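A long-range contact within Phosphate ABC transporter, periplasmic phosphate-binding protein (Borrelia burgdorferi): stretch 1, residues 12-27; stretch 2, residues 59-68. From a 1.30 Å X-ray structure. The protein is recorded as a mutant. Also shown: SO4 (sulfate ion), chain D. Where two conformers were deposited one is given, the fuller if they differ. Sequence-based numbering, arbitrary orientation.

Stretch 1 12-27: KIVSIGGSTTVSPILD
Stretch 2 59-68: KIYKIAISSR

Two neighbouring strands pair in parallel here, with an apolar cluster on one face of the sheet, a tyrosine packed on glycine on the other, and a sulfate held where both strands end. Strand 12-18 and strand 63-66 run in the same direction, their axes 24° apart and 4.5 Å at closest approach, and together the stretches bury 683 Å².

The register pairs Ile16 with Ile63, Gly17 with Ala64 and Gly18 with Ile65, at CA-CA distances of 4.9, 5.0 and 4.5 Å. Backbone angles are extended along most of both strands, for example phi/psi -118/144 at Ile16 and -139/140 at Ile63. The hydrogen bonds alternate as a parallel ladder requires: Lys62 N gives to Ser15 O (2.8 Å), Gly17 N to Ile63 O (3.2 Å), Ile65 N to Gly17 O (2.8 Å) and Ser19 N to Ile65 O (2.9 Å). Alpha carbons approach the same acceptors, with Ile16 CA 3.3 Å from Ile63 O and Ala64 CA 3.2 Å from Gly17 O. Before the ladder, Lys62, mostly extended (chi1 m, then t, t, t), reaches back so that its NZ donates to Ile13 O at 2.8 Å.

The face carrying Ile16, Ile63 and Ile65 is greasy and buried. All three isoleucines have chi1 m; chi2 is t in Ile16 and Ile63 but m in Ile65. Ile63 CD1 meets Val14 CG1 at 3.8 Å and Ile16 CD1 at 3.9 Å. Ile65, with the largest covered area of the contact, touches Ile16 CG2 through its CG1 (3.8 Å) and Val22 CG2 through its CG2 (3.8 Å). Leu26 CG lies 4.4 Å from Ile65 CG1, so the helix that begins after the N-cap residue Val22 packs onto the same cluster.

On the other face, Tyr61 (chi1 m, chi2 -52°) lays its ring over Gly17. Gly17 CA sits 3.6 Å from the centroid of the Tyr61 ring and 5° off its normal, a CH-pi contact over the face. A CB on Gly17 would come 2.3 Å from Tyr61 CE2, so the absent side chain makes room for the ring. Ser15 OG approaches the ring edge, 3.5 Å from Tyr61 CD1, and a water bridges Ser15 OG (2.8 Å) and Ile60 O (2.7 Å).

Gly18 follows a different rule. At phi/psi 149/-149 a CB would jam against the preceding carbonyl and lie 2.0 Å from Ile65 O; without one, Gly18 CA can approach Ile65 O to 3.1 Å.

Past the strands, Ser19 (chi1 t) and Ser67 (chi1 p) both point toward the opposite stretch. Their hydroxyls donate to one sulfate oxygen: Ser19 OG to SO4 O4 at 2.7 Å, Ser67 OG to SO4 O4 at 2.5 Å. Thr20 N adds a bond to SO4 O1 (3.1 Å), while Thr21 OG1 donates to Ser19 OG (2.8 Å). A sulfate in this position suits a phosphate-binding protein, since the two anions are similarly tetrahedral.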

# COMPACT_ATOMS: atom_id res chain seq x y z
N LYS A 12 4.15 -10.68 30.92
CA LYS A 12 4.06 -9.33 30.37
C LYS A 12 2.94 -9.27 29.35
O LYS A 12 2.59 -10.28 28.74
CB LYS A 12 5.37 -8.95 29.72
CG LYS A 12 6.58 -9.09 30.63
CD LYS A 12 6.59 -8.03 31.71
CE LYS A 12 7.69 -8.34 32.72
NZ LYS A 12 8.08 -7.16 33.53
N ILE A 13 2.37 -8.08 29.16
CA ILE A 13 1.28 -7.90 28.22
C ILE A 13 1.61 -6.79 27.24
O ILE A 13 1.99 -5.69 27.63
CB ILE A 13 -0.04 -7.58 28.95
CG1 ILE A 13 -0.42 -8.77 29.86
CG2 ILE A 13 -1.15 -7.28 27.96
CD1 ILE A 13 -1.63 -8.54 30.72
N VAL A 14 1.47 -7.08 25.95
CA VAL A 14 1.68 -6.11 24.90
C VAL A 14 0.43 -6.06 24.03
O VAL A 14 0.21 -6.94 23.18
CB VAL A 14 2.93 -6.43 24.06
CG1 VAL A 14 3.07 -5.44 22.89
CG2 VAL A 14 4.17 -6.44 24.94
N SER A 15 -0.39 -5.04 24.26
CA SER A 15 -1.62 -4.86 23.49
C SER A 15 -1.31 -3.98 22.27
O SER A 15 -0.78 -2.87 22.42
CB SER A 15 -2.70 -4.22 24.37
OG SER A 15 -3.93 -4.21 23.68
N ILE A 16 -1.64 -4.48 21.08
CA ILE A 16 -1.35 -3.80 19.83
C ILE A 16 -2.68 -3.50 19.12
O ILE A 16 -3.62 -4.29 19.18
CB ILE A 16 -0.46 -4.67 18.94
CG1 ILE A 16 0.75 -5.17 19.74
CG2 ILE A 16 -0.05 -3.94 17.67
CD1 ILE A 16 1.71 -6.01 18.93
N GLY A 17 -2.75 -2.36 18.45
CA GLY A 17 -3.92 -2.00 17.68
C GLY A 17 -3.51 -1.39 16.36
O GLY A 17 -2.36 -1.02 16.19
N GLY A 18 -4.43 -1.28 15.42
CA GLY A 18 -4.13 -0.60 14.18
C GLY A 18 -4.87 -1.10 12.96
O GLY A 18 -6.01 -1.57 13.03
N SER A 19 -4.18 -0.97 11.83
CA SER A 19 -4.74 -1.23 10.52
C SER A 19 -5.41 -2.60 10.41
O SER A 19 -4.87 -3.60 10.83
CB SER A 19 -3.59 -1.17 9.52
OG SER A 19 -4.05 -1.50 8.22
N THR A 20 -6.56 -2.65 9.74
CA THR A 20 -7.22 -3.92 9.49
C THR A 20 -6.48 -4.77 8.45
O THR A 20 -6.54 -6.00 8.46
CB THR A 20 -8.67 -3.68 9.07
OG1 THR A 20 -8.70 -2.88 7.87
CG2 THR A 20 -9.41 -2.94 10.17
N THR A 21 -5.73 -4.11 7.58
CA THR A 21 -5.16 -4.78 6.43
C THR A 21 -4.11 -5.81 6.81
O THR A 21 -3.78 -6.66 6.03
CB THR A 21 -4.55 -3.74 5.45
OG1 THR A 21 -3.37 -3.16 6.03
CG2 THR A 21 -5.56 -2.64 5.09
N VAL A 22 -3.59 -5.74 8.03
CA VAL A 22 -2.48 -6.62 8.44
C VAL A 22 -2.85 -7.59 9.55
O VAL A 22 -1.98 -8.27 10.09
CB VAL A 22 -1.26 -5.82 8.87
CG1 VAL A 22 -0.69 -5.05 7.69
CG2 VAL A 22 -1.60 -4.89 10.02
N SER A 23 -4.13 -7.69 9.87
CA SER A 23 -4.54 -8.60 10.94
C SER A 23 -3.94 -10.02 10.87
O SER A 23 -3.41 -10.49 11.85
CB SER A 23 -6.05 -8.68 11.04
OG SER A 23 -6.58 -7.43 11.45
N PRO A 24 -4.06 -10.72 9.73
CA PRO A 24 -3.53 -12.10 9.78
C PRO A 24 -2.00 -12.16 9.85
O PRO A 24 -1.47 -13.16 10.32
CB PRO A 24 -4.11 -12.75 8.52
CG PRO A 24 -4.43 -11.63 7.61
CD PRO A 24 -4.81 -10.47 8.48
N ILE A 25 -1.30 -11.12 9.42
CA ILE A 25 0.14 -11.04 9.61
C ILE A 25 0.46 -10.87 11.08
O ILE A 25 1.28 -11.61 11.63
CB ILE A 25 0.73 -9.87 8.82
CG1 ILE A 25 0.62 -10.20 7.32
CG2 ILE A 25 2.19 -9.61 9.21
CD1 ILE A 25 0.88 -9.04 6.39
N LEU A 26 -0.17 -9.90 11.73
CA LEU A 26 0.08 -9.70 13.16
C LEU A 26 -0.30 -10.96 13.94
O LEU A 26 0.40 -11.37 14.86
CB LEU A 26 -0.65 -8.47 13.69
CG LEU A 26 0.18 -7.18 13.71
CD1 LEU A 26 1.24 -7.22 14.81
CD2 LEU A 26 0.82 -6.89 12.34
N ASP A 27 -1.42 -11.58 13.59
CA ASP A 27 -1.87 -12.77 14.31
C ASP A 27 -0.87 -13.91 14.18
O ASP A 27 -0.55 -14.58 15.18
CB ASP A 27 -3.24 -13.24 13.82
CG ASP A 27 -4.37 -12.28 14.21
OD1 ASP A 27 -4.12 -11.38 15.04
OD2 ASP A 27 -5.49 -12.42 13.69
N LYS A 59 -2.91 5.05 26.02
CA LYS A 59 -2.40 3.95 26.86
C LYS A 59 -3.28 2.72 26.80
O LYS A 59 -3.19 1.86 27.66
CB LYS A 59 -2.22 4.38 28.32
CG LYS A 59 -1.50 5.67 28.48
CD LYS A 59 -0.16 5.65 27.81
CE LYS A 59 0.66 6.87 28.18
NZ LYS A 59 2.04 6.83 27.63
N ILE A 60 -4.10 2.62 25.77
CA ILE A 60 -4.83 1.39 25.50
C ILE A 60 -3.96 0.35 24.79
O ILE A 60 -4.09 -0.84 25.04
CB ILE A 60 -6.10 1.71 24.69
CG1 ILE A 60 -6.95 2.75 25.44
CG2 ILE A 60 -6.91 0.45 24.38
CD1 ILE A 60 -7.27 2.36 26.84
N TYR A 61 -3.09 0.83 23.90
CA TYR A 61 -2.13 -0.03 23.20
C TYR A 61 -0.72 0.43 23.55
O TYR A 61 -0.49 1.63 23.79
CB TYR A 61 -2.33 0.09 21.69
CG TYR A 61 -3.72 -0.26 21.24
CD1 TYR A 61 -4.31 -1.46 21.62
CD2 TYR A 61 -4.47 0.61 20.47
CE1 TYR A 61 -5.58 -1.79 21.22
CE2 TYR A 61 -5.77 0.28 20.07
CZ TYR A 61 -6.32 -0.92 20.47
OH TYR A 61 -7.60 -1.28 20.10
N LYS A 62 0.24 -0.50 23.54
CA LYS A 62 1.66 -0.17 23.63
C LYS A 62 2.33 -0.03 22.26
O LYS A 62 3.41 0.54 22.15
CB LYS A 62 2.40 -1.23 24.44
CG LYS A 62 2.11 -1.17 25.92
CD LYS A 62 2.94 -2.20 26.67
CE LYS A 62 2.56 -2.28 28.13
NZ LYS A 62 3.20 -3.45 28.77
N ILE A 63 1.68 -0.56 21.22
CA ILE A 63 2.18 -0.45 19.85
C ILE A 63 0.96 -0.20 18.99
O ILE A 63 -0.08 -0.83 19.18
CB ILE A 63 2.86 -1.76 19.35
CG1 ILE A 63 4.02 -2.17 20.27
CG2 ILE A 63 3.29 -1.63 17.90
CD1 ILE A 63 4.58 -3.55 19.97
N ALA A 64 1.09 0.68 17.99
CA ALA A 64 0.09 0.84 16.94
C ALA A 64 0.70 0.45 15.61
O ALA A 64 1.88 0.70 15.37
CB ALA A 64 -0.42 2.27 16.87
N ILE A 65 -0.10 -0.16 14.75
CA ILE A 65 0.33 -0.50 13.41
C ILE A 65 -0.46 0.37 12.43
O ILE A 65 -1.69 0.34 12.45
CB ILE A 65 0.08 -1.97 13.07
CG1 ILE A 65 0.73 -2.87 14.12
CG2 ILE A 65 0.60 -2.26 11.68
CD1 ILE A 65 2.25 -2.78 14.16
N SER A 66 0.25 1.15 11.61
CA SER A 66 -0.41 2.10 10.72
C SER A 66 -0.02 1.88 9.27
O SER A 66 1.12 1.54 8.96
CB SER A 66 -0.05 3.53 11.12
OG SER A 66 -0.70 4.47 10.28
N SER A 67 -1.00 2.05 8.38
CA SER A 67 -0.78 2.05 6.94
C SER A 67 -0.69 3.46 6.37
O SER A 67 -0.62 3.63 5.16
CB SER A 67 -1.90 1.28 6.24
OG SER A 67 -3.15 1.84 6.57
N ARG A 68 -0.69 4.47 7.23
CA ARG A 68 -0.57 5.85 6.80
C ARG A 68 0.52 6.56 7.56
O ARG A 68 0.84 6.19 8.70
CB ARG A 68 -1.88 6.60 7.00
CG ARG A 68 -2.25 6.85 8.46
CD ARG A 68 -2.93 8.20 8.63
NE ARG A 68 -3.50 8.40 9.96
CZ ARG A 68 -2.82 8.83 11.03
NH1 ARG A 68 -1.53 9.11 10.95
NH2 ARG A 68 -3.43 8.99 12.18
S SO4 D . -6.53 1.21 7.79
O1 SO4 D . -7.17 0.19 8.59
O2 SO4 D . -7.46 1.53 6.68
O3 SO4 D . -6.15 2.41 8.53
O4 SO4 D . -5.30 0.71 7.22
O HOH W 1 -5.82 -2.95 25.24